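Local coordinates for inorganic polyphosphate/ATP-glucomannokinase (Arthrobacter sp., PDB 1WOQ) that phosphorylates glucose and mannose, drawing the phosphate from either inorganic polyphosphate or ATP, at the beta-D-glucopyranose site. Coordinates in Å, arbitrary orientation; residue numbers count along the deposited sequence, not the author numbering.

The beta-D-glucopyranose site. Residues 83-84, 95-96, 122-124, 152-154, 168, 171, 180. With BGC (beta-D-glucopyranose), chain B.
In the glucose pocket of this ROK-family kinase, a cleft hides nearly all of beta-D-glucopyranose, 284 of its 305 Å², and paired carboxylate oxygens do most of the recognition. Hydrogen bonds to carboxylate oxygens dominate. Asp123, at the start of helix 123-134, has CG in the crowded position between the backbone N and the carbonyl carbon (chi1 63°), and its carboxylate spans the 4- and 6-hydroxyls of the sugar. Both oxygens use syn lone pairs: Asp123 OD2 accepts from the 4-hydroxyl, glucose O4, at 2.5 Å, and Asp123 OD1 accepts from the exocyclic 6-hydroxyl, glucose O6, at 2.7 Å. An alanine here would remove both acceptors and would probably leave the 4- and 6-hydroxyls less firmly oriented.

Glu168, its chain bent at chi2 (-74°), grips the neighbouring hydroxyls in a similar bidentate way. OE2 receives O3 through its syn lone pair, whereas Glu168 OE1 is met by glucose O2 from above the carboxylate plane, 2.6 Å away. At the anomeric end, Glu180 curls into the same crowded first torsion and then extends, so that Glu180 OE1 accepts the beta-hydroxyl, glucose O1, at 2.6 Å. The backbone N of Ile153 also donates to this oxygen, helping to fix the carboxylate.

Imidazole, amide and water groups complete the polar shell. His171 points NE2 edge-on at glucose O2, in the ring plane, at 2.8 Å, while Asn96 OD1 accepts O1 from above its amide plane. Asn122 ND2 bonds only weakly to O3 and O4, but is held by Gly84 O at 3.0 Å. Water 1 links O2 to Pro83 O and Ala95 N; water 3 joins O6 to Gly152 N.

Apolar contacts are sparse: Gly154 CA lies 3.6 Å from glucose C5, with Pro83 near C4 on the opposite face. Together these contacts hold glucose in register, so that the 6-hydroxyl sits beside Asp123, the likely catalytic base of this family, for phosphorylation.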
loop_
_atom_site.group_PDB
_atom_site.type_symbol
_atom_site.label_atom_id
_atom_site.label_comp_id
_atom_site.label_asym_id
_atom_site.label_seq_id
_atom_site.Cartn_x
_atom_site.Cartn_y
_atom_site.Cartn_z
ATOM N N PRO A 83 -4.912 -4.925 2.376
ATOM C CA PRO A 83 -3.838 -5.126 3.348
ATOM C C PRO A 83 -3.560 -6.574 3.739
ATOM O O PRO A 83 -3.696 -6.942 4.900
ATOM C CB PRO A 83 -4.299 -4.285 4.531
ATOM C CG PRO A 83 -5.772 -4.520 4.518
ATOM C CD PRO A 83 -6.125 -4.404 3.038
ATOM N N GLY A 84 -3.160 -7.386 2.768
ATOM C CA GLY A 84 -2.850 -8.775 3.055
ATOM C C GLY A 84 -2.211 -9.470 1.867
ATOM O O GLY A 84 -2.079 -8.885 0.793
ATOM N N ALA A 95 -4.136 -9.599 8.843
ATOM C CA ALA A 95 -3.568 -9.123 10.096
ATOM C C ALA A 95 -4.406 -8.089 10.841
ATOM O O ALA A 95 -4.633 -8.219 12.045
ATOM C CB ALA A 95 -2.176 -8.568 9.850
ATOM N N ASN A 96 -4.872 -7.068 10.132
ATOM C CA ASN A 96 -5.637 -6.013 10.781
ATOM C C ASN A 96 -7.024 -5.768 10.201
ATOM O O ASN A 96 -7.542 -4.649 10.249
ATOM C CB ASN A 96 -4.809 -4.728 10.770
ATOM C CG ASN A 96 -3.438 -4.928 11.385
ATOM O OD1 ASN A 96 -2.408 -4.788 10.716
ATOM N ND2 ASN A 96 -3.416 -5.275 12.665
ATOM N N ASN A 122 -1.646 -6.443 -3.065
ATOM C CA ASN A 122 -1.367 -5.999 -1.707
ATOM C C ASN A 122 -1.145 -4.484 -1.687
ATOM O O ASN A 122 -0.535 -3.929 -2.599
ATOM C CB ASN A 122 -0.136 -6.717 -1.161
ATOM C CG ASN A 122 0.338 -6.128 0.140
ATOM O OD1 ASN A 122 1.243 -5.296 0.160
ATOM N ND2 ASN A 122 -0.286 -6.538 1.243
ATOM N N ASP A 123 -1.633 -3.818 -0.643
ATOM C CA ASP A 123 -1.499 -2.368 -0.548
ATOM C C ASP A 123 -0.059 -1.845 -0.559
ATOM O O ASP A 123 0.237 -0.845 -1.224
ATOM C CB ASP A 123 -2.245 -1.836 0.686
ATOM C CG ASP A 123 -1.681 -2.357 2.002
ATOM O OD1 ASP A 123 -1.811 -1.639 3.014
ATOM O OD2 ASP A 123 -1.128 -3.477 2.038
ATOM N N ALA A 124 0.839 -2.507 0.166
ATOM C CA ALA A 124 2.234 -2.073 0.192
ATOM C C ALA A 124 2.880 -2.329 -1.171
ATOM O O ALA A 124 3.671 -1.514 -1.650
ATOM C CB ALA A 124 3.001 -2.806 1.301
ATOM N N GLY A 152 -0.588 -0.916 10.119
ATOM C CA GLY A 152 0.325 -2.040 10.194
ATOM C C GLY A 152 1.605 -1.591 9.518
ATOM O O GLY A 152 1.738 -0.420 9.159
ATOM N N ILE A 153 2.564 -2.495 9.372
ATOM C CA ILE A 153 3.795 -2.152 8.679
ATOM C C ILE A 153 3.756 -2.946 7.384
ATOM O O ILE A 153 3.658 -4.171 7.403
ATOM C CB ILE A 153 5.051 -2.532 9.489
ATOM C CG1 ILE A 153 5.162 -1.619 10.718
ATOM C CG2 ILE A 153 6.304 -2.399 8.603
ATOM C CD1 ILE A 153 6.403 -1.853 11.567
ATOM N N GLY A 154 3.789 -2.240 6.262
ATOM C CA GLY A 154 3.756 -2.912 4.983
ATOM C C GLY A 154 5.125 -2.880 4.350
ATOM O O GLY A 154 5.984 -2.090 4.749
ATOM N N GLU A 168 6.095 -9.746 3.388
ATOM C CA GLU A 168 5.394 -9.313 4.601
ATOM C C GLU A 168 6.373 -8.995 5.726
ATOM O O GLU A 168 6.281 -9.553 6.816
ATOM C CB GLU A 168 4.412 -10.404 5.055
ATOM C CG GLU A 168 3.141 -10.502 4.209
ATOM C CD GLU A 168 2.169 -9.358 4.473
ATOM O OE1 GLU A 168 2.146 -8.849 5.613
ATOM O OE2 GLU A 168 1.411 -8.985 3.548
ATOM N N HIS A 171 5.837 -8.314 9.459
ATOM C CA HIS A 171 5.616 -9.420 10.376
ATOM C C HIS A 171 6.867 -10.194 10.748
ATOM O O HIS A 171 6.801 -11.327 11.227
ATOM C CB HIS A 171 4.519 -10.336 9.825
ATOM C CG HIS A 171 3.179 -9.668 9.780
ATOM N ND1 HIS A 171 2.552 -9.202 10.917
ATOM C CD2 HIS A 171 2.399 -9.295 8.739
ATOM C CE1 HIS A 171 1.446 -8.565 10.576
ATOM N NE2 HIS A 171 1.329 -8.606 9.260
ATOM N N GLU A 180 5.365 -5.094 13.624
ATOM C CA GLU A 180 4.371 -4.030 13.607
ATOM C C GLU A 180 3.602 -3.839 14.904
ATOM O O GLU A 180 3.023 -2.775 15.120
ATOM C CB GLU A 180 3.383 -4.218 12.446
ATOM C CG GLU A 180 2.494 -5.438 12.536
ATOM C CD GLU A 180 1.360 -5.386 11.527
ATOM O OE1 GLU A 180 1.619 -5.009 10.368
ATOM O OE2 GLU A 180 0.214 -5.724 11.891
HETATM C C2 BGC B . -0.342 -6.607 6.534
HETATM C C3 BGC B . 0.241 -6.251 5.160
HETATM C C4 BGC B . -0.044 -4.777 4.833
HETATM C C5 BGC B . 0.461 -3.887 5.978
HETATM C C6 BGC B . 0.152 -2.415 5.787
HETATM C C1 BGC B . 0.210 -5.635 7.580
HETATM O O1 BGC B . -0.328 -5.906 8.827
HETATM O O2 BGC B . 0.006 -7.938 6.876
HETATM O O3 BGC B . -0.319 -7.088 4.159
HETATM O O4 BGC B . 0.607 -4.416 3.620
HETATM O O5 BGC B . -0.144 -4.295 7.225
HETATM O O6 BGC B . -1.230 -2.203 5.542
HETATM O O HOH W 1 -2.479 -9.112 6.430
HETATM O O HOH W 2 -2.906 -3.767 7.921
HETATM O O HOH W 3 -1.389 -0.087 7.304
#